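Local coordinates for Cog5 (Kluyveromyces lactis, PDB 4U6U), which pairs with Cog7 in the conserved oligomeric Golgi complex, a multisubunit assembly that probably tethers vesicles at the Golgi before fusion, at residues T112-D117 against K129-L134; D180-N185 against Q223-V228. The protein carries 7 engineered substitutions. All coordinates share one frame; numbering follows the deposited sequence.

Interaction 1. Residues T112-D117 against K129-L134; sequences TNLTRD and KRIVTL
The guanidinium of R130 meets helix 92-118 with its edge: D117 OD2 and N113 OD1, acceptors one helical turn apart, both lie in its plane. On helix 92-118 itself, T112 O lies over the centre of one face of the R116 guanidinium. The carboxylate and R130 guanidinium planes stand 56° apart, and only OD2 of D117 meets the guanidinium. R130 NE donates to D117 OD2 at 2.9 Å in an almost straight salt bridge, and the oxygen receives it nearly along its own C-O axis. The second grip is weak, a bent bond of 3.0 Å from R130 NH2 to N113 OD1. CB of R130 points toward helix 92-118; CG is anti to the backbone N (chi1 169°), and the chain bends at chi2. The other carboxylate oxygen, D117 OD1, is held by K123. An alanine in place of R130 would probably leave D117 OD2 and N113 OD1 without their mate across the helix pair. Beside this polar bridge runs an apolar seam. L114 CD1 reaches L134 CB at 3.6 Å, the two leucines sliding past each other in opposite directions, and touches I131 CG2 at 3.9 Å, crossing that side chain at about a right angle. I131 CD1 also abuts the backbone oxygen of D117. Helices 92-118 and 128-141, joined through the short helix 122-126, pack roughly antiparallel, a pairing consistent with the helical-bundle rods of multisubunit tethering complexes.

Interaction 2. Residues D180-N185 against Q223-V228; sequences DDAMEN and QFWSKV
W225 and F224 of helix 220-241 meet A182, M183 and N185 of helix 175-192. Among the apolar contacts, A182 CB lies against the far rim of the W225 indole, 4.0 Å from CH2 and nearly as close to CZ3. The sulphur of M183 comes to the indole edge near its plane, with SD 4.3 Å from W225 CZ2. A separate van der Waals approach involves F224: its CG is anti to the backbone N (chi1 168°), and its CZ ends 4.1 Å from N185 CB. The backbone also takes part, for the tips of both rings converge on A182 O, 3.8 Å from W225 CH2 and 4.0 Å from F224 CZ. Within their own helix, F224 CE2 lies over one face of the indole, toward its rim, while V228 CG1 covers one face of the phenyl ring. The polar end of N185 turns elsewhere, its OD1 accepting a hydrogen bond from N121. The axes of 180-185 and 223-228 run roughly antiparallel (146°) and 11.8 Å apart, a spacing bridged by the long aromatic side chains. Helix 143-167 contributes T161 and I158 beside A182 and F224, whereas Y280 of helix 277-284 packs on W225 and C264 of helix 254-265 touches M183.

Overall arrangement
Interactions 1 and 2 follow one another along the chain, the first complete before the second begins, and both belong to the C-terminal family region of Cog5. Their centres are about 21 Å apart and their nearest atoms about 11 Å, so they do not touch. Helix 143-167 links them: L146 and T149 pack on L114 in interaction 1, while I158 and T161, further along the same helix, meet F224 and A182 in interaction 2. Both join antiparallel helices, but a salt bridge marks one and aromatic rings the other. Neither is touched by the other chain of the assembly; both join helices within Cog5.

Interaction 1. Residues T112-D117 against K129-L134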
loop_
_atom_site.group_PDB
_atom_site.type_symbol
_atom_site.label_atom_id
_atom_site.label_comp_id
_atom_site.label_asym_id
_atom_site.label_seq_id
_atom_site.Cartn_x
_atom_site.Cartn_y
_atom_site.Cartn_z
ATOM N N THR B 112 1.268 -8.346 -8.715
ATOM C CA THR B 112 1.275 -9.414 -9.702
ATOM C C THR B 112 1.758 -10.711 -9.063
ATOM O O THR B 112 1.338 -11.786 -9.456
ATOM C CB THR B 112 2.149 -9.086 -10.938
ATOM O OG1 THR B 112 3.528 -9.112 -10.574
ATOM C CG2 THR B 112 1.785 -7.721 -11.544
ATOM N N ASN B 113 2.643 -10.626 -8.080
ATOM C CA ASN B 113 3.082 -11.843 -7.399
ATOM C C ASN B 113 2.009 -12.392 -6.453
ATOM O O ASN B 113 1.915 -13.597 -6.240
ATOM C CB ASN B 113 4.389 -11.600 -6.639
ATOM C CG ASN B 113 5.523 -12.475 -7.142
ATOM O OD1 ASN B 113 5.713 -13.598 -6.667
ATOM N ND2 ASN B 113 6.283 -11.965 -8.108
ATOM N N LEU B 114 1.219 -11.500 -5.868
ATOM C CA LEU B 114 0.135 -11.904 -4.980
ATOM C C LEU B 114 -1.051 -12.452 -5.779
ATOM O O LEU B 114 -1.679 -13.441 -5.387
ATOM C CB LEU B 114 -0.310 -10.735 -4.100
ATOM C CG LEU B 114 -1.533 -10.981 -3.216
ATOM C CD1 LEU B 114 -1.256 -12.094 -2.215
ATOM C CD2 LEU B 114 -1.962 -9.705 -2.500
ATOM N N THR B 115 -1.385 -11.785 -6.882
ATOM C CA THR B 115 -2.501 -12.239 -7.704
ATOM C C THR B 115 -2.211 -13.655 -8.213
ATOM O O THR B 115 -3.023 -14.564 -8.052
ATOM C CB THR B 115 -2.781 -11.274 -8.922
ATOM O OG1 THR B 115 -1.556 -10.912 -9.571
ATOM C CG2 THR B 115 -3.473 -9.997 -8.484
ATOM N N ARG B 116 -1.015 -13.834 -8.764
ATOM C CA ARG B 116 -0.555 -15.110 -9.298
ATOM C C ARG B 116 -0.536 -16.198 -8.245
ATOM O O ARG B 116 -0.906 -17.341 -8.518
ATOM C CB ARG B 116 0.811 -14.917 -9.954
ATOM C CG ARG B 116 1.423 -16.131 -10.592
ATOM C CD ARG B 116 2.555 -15.667 -11.475
ATOM N NE ARG B 116 3.681 -15.125 -10.729
ATOM C CZ ARG B 116 4.417 -14.103 -11.160
ATOM N NH1 ARG B 116 4.124 -13.518 -12.320
ATOM N NH2 ARG B 116 5.432 -13.654 -10.427
ATOM N N ASP B 117 -0.118 -15.842 -7.037
ATOM C CA ASP B 117 -0.028 -16.823 -5.969
ATOM C C ASP B 117 -1.426 -17.165 -5.422
ATOM O O ASP B 117 -1.608 -18.163 -4.743
ATOM C CB ASP B 117 0.905 -16.318 -4.861
ATOM C CG ASP B 117 2.385 -16.515 -5.207
ATOM O OD1 ASP B 117 2.691 -16.977 -6.334
ATOM O OD2 ASP B 117 3.248 -16.198 -4.355
ATOM N N LYS B 129 1.714 -18.999 4.525
ATOM C CA LYS B 129 2.660 -18.089 5.152
ATOM C C LYS B 129 3.262 -17.112 4.124
ATOM O O LYS B 129 3.496 -15.942 4.436
ATOM C CB LYS B 129 3.744 -18.896 5.873
ATOM C CG LYS B 129 3.143 -19.972 6.769
ATOM C CD LYS B 129 4.195 -20.807 7.475
ATOM C CE LYS B 129 3.574 -22.071 8.058
ATOM N NZ LYS B 129 4.599 -22.963 8.658
ATOM N N ARG B 130 3.473 -17.581 2.894
ATOM C CA ARG B 130 3.984 -16.714 1.832
ATOM C C ARG B 130 2.997 -15.605 1.484
ATOM O O ARG B 130 3.359 -14.436 1.423
ATOM C CB ARG B 130 4.309 -17.524 0.573
ATOM C CG ARG B 130 4.587 -16.648 -0.646
ATOM C CD ARG B 130 5.596 -17.262 -1.606
ATOM N NE ARG B 130 5.736 -16.451 -2.817
ATOM C CZ ARG B 130 6.890 -15.976 -3.286
ATOM N NH1 ARG B 130 8.041 -16.230 -2.656
ATOM N NH2 ARG B 130 6.889 -15.249 -4.399
ATOM N N ILE B 131 1.742 -15.990 1.280
ATOM C CA ILE B 131 0.668 -15.068 0.904
ATOM C C ILE B 131 0.361 -14.040 1.983
ATOM O O ILE B 131 0.120 -12.872 1.670
ATOM C CB ILE B 131 -0.622 -15.852 0.545
ATOM C CG1 ILE B 131 -0.415 -16.583 -0.787
ATOM C CG2 ILE B 131 -1.828 -14.928 0.449
ATOM C CD1 ILE B 131 -1.538 -17.476 -1.172
ATOM N N VAL B 132 0.369 -14.468 3.244
ATOM C CA VAL B 132 0.182 -13.538 4.355
ATOM C C VAL B 132 1.232 -12.434 4.292
ATOM O O VAL B 132 0.919 -11.259 4.506
ATOM C CB VAL B 132 0.238 -14.247 5.731
ATOM C CG1 VAL B 132 0.306 -13.229 6.854
ATOM C CG2 VAL B 132 -0.988 -15.117 5.920
ATOM N N THR B 133 2.465 -12.808 3.952
ATOM C CA THR B 133 3.551 -11.834 3.866
ATOM C C THR B 133 3.252 -10.818 2.760
ATOM O O THR B 133 3.437 -9.615 2.951
ATOM C CB THR B 133 4.933 -12.516 3.597
ATOM O OG1 THR B 133 5.123 -13.616 4.498
ATOM C CG2 THR B 133 6.084 -11.518 3.758
ATOM N N LEU B 134 2.770 -11.307 1.618
ATOM C CA LEU B 134 2.380 -10.438 0.512
ATOM C C LEU B 134 1.266 -9.462 0.908
ATOM O O LEU B 134 1.335 -8.273 0.587
ATOM C CB LEU B 134 1.940 -11.270 -0.692
ATOM C CG LEU B 134 3.015 -11.708 -1.691
ATOM C CD1 LEU B 134 4.126 -10.673 -1.761
ATOM C CD2 LEU B 134 3.556 -13.101 -1.378
#

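Interaction 2. Residues D180-N185 against Q223-V228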
loop_
_atom_site.group_PDB
_atom_site.type_symbol
_atom_site.label_atom_id
_atom_site.label_comp_id
_atom_site.label_asym_id
_atom_site.label_seq_id
_atom_site.Cartn_x
_atom_site.Cartn_y
_atom_site.Cartn_z
ATOM N N ASP B 180 -18.697 -28.933 -8.710
ATOM C CA ASP B 180 -17.561 -29.221 -7.835
ATOM C C ASP B 180 -16.442 -28.179 -7.995
ATOM O O ASP B 180 -15.944 -27.643 -7.006
ATOM C CB ASP B 180 -17.011 -30.622 -8.120
ATOM C CG ASP B 180 -17.852 -31.723 -7.490
ATOM O OD1 ASP B 180 -18.686 -31.410 -6.610
ATOM O OD2 ASP B 180 -17.681 -32.899 -7.879
ATOM N N ASP B 181 -16.061 -27.893 -9.243
ATOM C CA ASP B 181 -15.061 -26.864 -9.556
ATOM C C ASP B 181 -15.428 -25.502 -9.002
ATOM O O ASP B 181 -14.554 -24.679 -8.768
ATOM C CB ASP B 181 -14.839 -26.747 -11.062
ATOM C CG ASP B 181 -14.077 -27.916 -11.626
ATOM O OD1 ASP B 181 -13.323 -28.542 -10.854
ATOM O OD2 ASP B 181 -14.239 -28.215 -12.831
ATOM N N ALA B 182 -16.720 -25.231 -8.871
ATOM C CA ALA B 182 -17.174 -23.987 -8.257
ATOM C C ALA B 182 -16.862 -23.977 -6.750
ATOM O O ALA B 182 -16.495 -22.946 -6.180
ATOM C CB ALA B 182 -18.650 -23.791 -8.495
ATOM N N MET B 183 -17.028 -25.124 -6.106
ATOM C CA MET B 183 -16.719 -25.253 -4.688
ATOM C C MET B 183 -15.215 -25.195 -4.430
ATOM O O MET B 183 -14.781 -24.765 -3.357
ATOM C CB MET B 183 -17.316 -26.544 -4.136
ATOM C CG MET B 183 -18.761 -26.391 -3.696
ATOM S SD MET B 183 -18.876 -25.440 -2.172
ATOM C CE MET B 183 -17.713 -26.336 -1.154
ATOM N N GLU B 184 -14.430 -25.639 -5.413
ATOM C CA GLU B 184 -12.966 -25.551 -5.357
ATOM C C GLU B 184 -12.497 -24.127 -5.082
ATOM O O GLU B 184 -11.688 -23.888 -4.183
ATOM C CB GLU B 184 -12.352 -26.031 -6.671
ATOM C CG GLU B 184 -12.500 -27.507 -6.938
ATOM C CD GLU B 184 -11.264 -28.262 -6.536
ATOM O OE1 GLU B 184 -11.315 -29.510 -6.461
ATOM O OE2 GLU B 184 -10.237 -27.589 -6.299
ATOM N N ASN B 185 -13.019 -23.196 -5.879
ATOM C CA ASN B 185 -12.722 -21.775 -5.756
ATOM C C ASN B 185 -13.363 -21.195 -4.500
ATOM O O ASN B 185 -12.738 -20.406 -3.787
ATOM C CB ASN B 185 -13.200 -21.005 -7.000
ATOM C CG ASN B 185 -12.209 -21.072 -8.166
ATOM O OD1 ASN B 185 -11.216 -21.801 -8.129
ATOM N ND2 ASN B 185 -12.488 -20.303 -9.208
ATOM N N GLN B 223 -20.040 -12.068 -2.025
ATOM C CA GLN B 223 -19.967 -11.389 -3.301
ATOM C C GLN B 223 -19.545 -12.360 -4.382
ATOM O O GLN B 223 -19.956 -12.219 -5.532
ATOM C CB GLN B 223 -19.022 -10.203 -3.254
ATOM C CG GLN B 223 -19.793 -8.914 -3.350
ATOM C CD GLN B 223 -19.778 -8.313 -4.747
ATOM O OE1 GLN B 223 -18.973 -8.703 -5.590
ATOM N NE2 GLN B 223 -20.663 -7.344 -4.991
ATOM N N PHE B 224 -18.758 -13.366 -4.014
ATOM C CA PHE B 224 -18.382 -14.394 -4.980
ATOM C C PHE B 224 -19.601 -15.123 -5.566
ATOM O O PHE B 224 -19.847 -15.057 -6.769
ATOM C CB PHE B 224 -17.426 -15.391 -4.337
ATOM C CG PHE B 224 -17.210 -16.638 -5.151
ATOM C CD1 PHE B 224 -16.364 -16.632 -6.253
ATOM C CD2 PHE B 224 -17.849 -17.826 -4.803
ATOM C CE1 PHE B 224 -16.151 -17.792 -6.996
ATOM C CE2 PHE B 224 -17.647 -18.985 -5.535
ATOM C CZ PHE B 224 -16.794 -18.968 -6.638
ATOM N N TRP B 225 -20.377 -15.793 -4.722
ATOM C CA TRP B 225 -21.550 -16.508 -5.204
ATOM C C TRP B 225 -22.512 -15.587 -5.914
ATOM O O TRP B 225 -22.951 -15.891 -7.014
ATOM C CB TRP B 225 -22.270 -17.205 -4.060
ATOM C CG TRP B 225 -21.560 -18.413 -3.577
ATOM C CD1 TRP B 225 -21.223 -18.695 -2.290
ATOM C CD2 TRP B 225 -21.102 -19.517 -4.362
ATOM N NE1 TRP B 225 -20.577 -19.903 -2.219
ATOM C CE2 TRP B 225 -20.490 -20.432 -3.486
ATOM C CE3 TRP B 225 -21.154 -19.829 -5.726
ATOM C CZ2 TRP B 225 -19.933 -21.633 -3.917
ATOM C CZ3 TRP B 225 -20.596 -21.025 -6.158
ATOM C CH2 TRP B 225 -19.994 -21.910 -5.255
ATOM N N SER B 226 -22.822 -14.455 -5.289
ATOM C CA SER B 226 -23.763 -13.511 -5.866
ATOM C C SER B 226 -23.408 -13.202 -7.308
ATOM O O SER B 226 -24.270 -13.233 -8.179
ATOM C CB SER B 226 -23.818 -12.220 -5.065
ATOM O OG SER B 226 -24.708 -11.310 -5.685
ATOM N N LYS B 227 -22.144 -12.886 -7.559
ATOM C CA LYS B 227 -21.717 -12.565 -8.913
ATOM C C LYS B 227 -21.705 -13.780 -9.860
ATOM O O LYS B 227 -22.153 -13.640 -11.005
ATOM C CB LYS B 227 -20.352 -11.880 -8.904
ATOM C CG LYS B 227 -20.427 -10.442 -8.424
ATOM C CD LYS B 227 -20.891 -9.507 -9.512
ATOM C CE LYS B 227 -21.354 -8.182 -8.921
ATOM N NZ LYS B 227 -21.388 -7.081 -9.936
ATOM N N VAL B 228 -21.209 -14.953 -9.436
ATOM C CA VAL B 228 -21.190 -16.078 -10.387
ATOM C C VAL B 228 -22.618 -16.538 -10.623
ATOM O O VAL B 228 -22.961 -16.977 -11.720
ATOM C CB VAL B 228 -20.356 -17.331 -9.942
ATOM C CG1 VAL B 228 -19.201 -16.929 -9.046
ATOM C CG2 VAL B 228 -21.231 -18.391 -9.262
#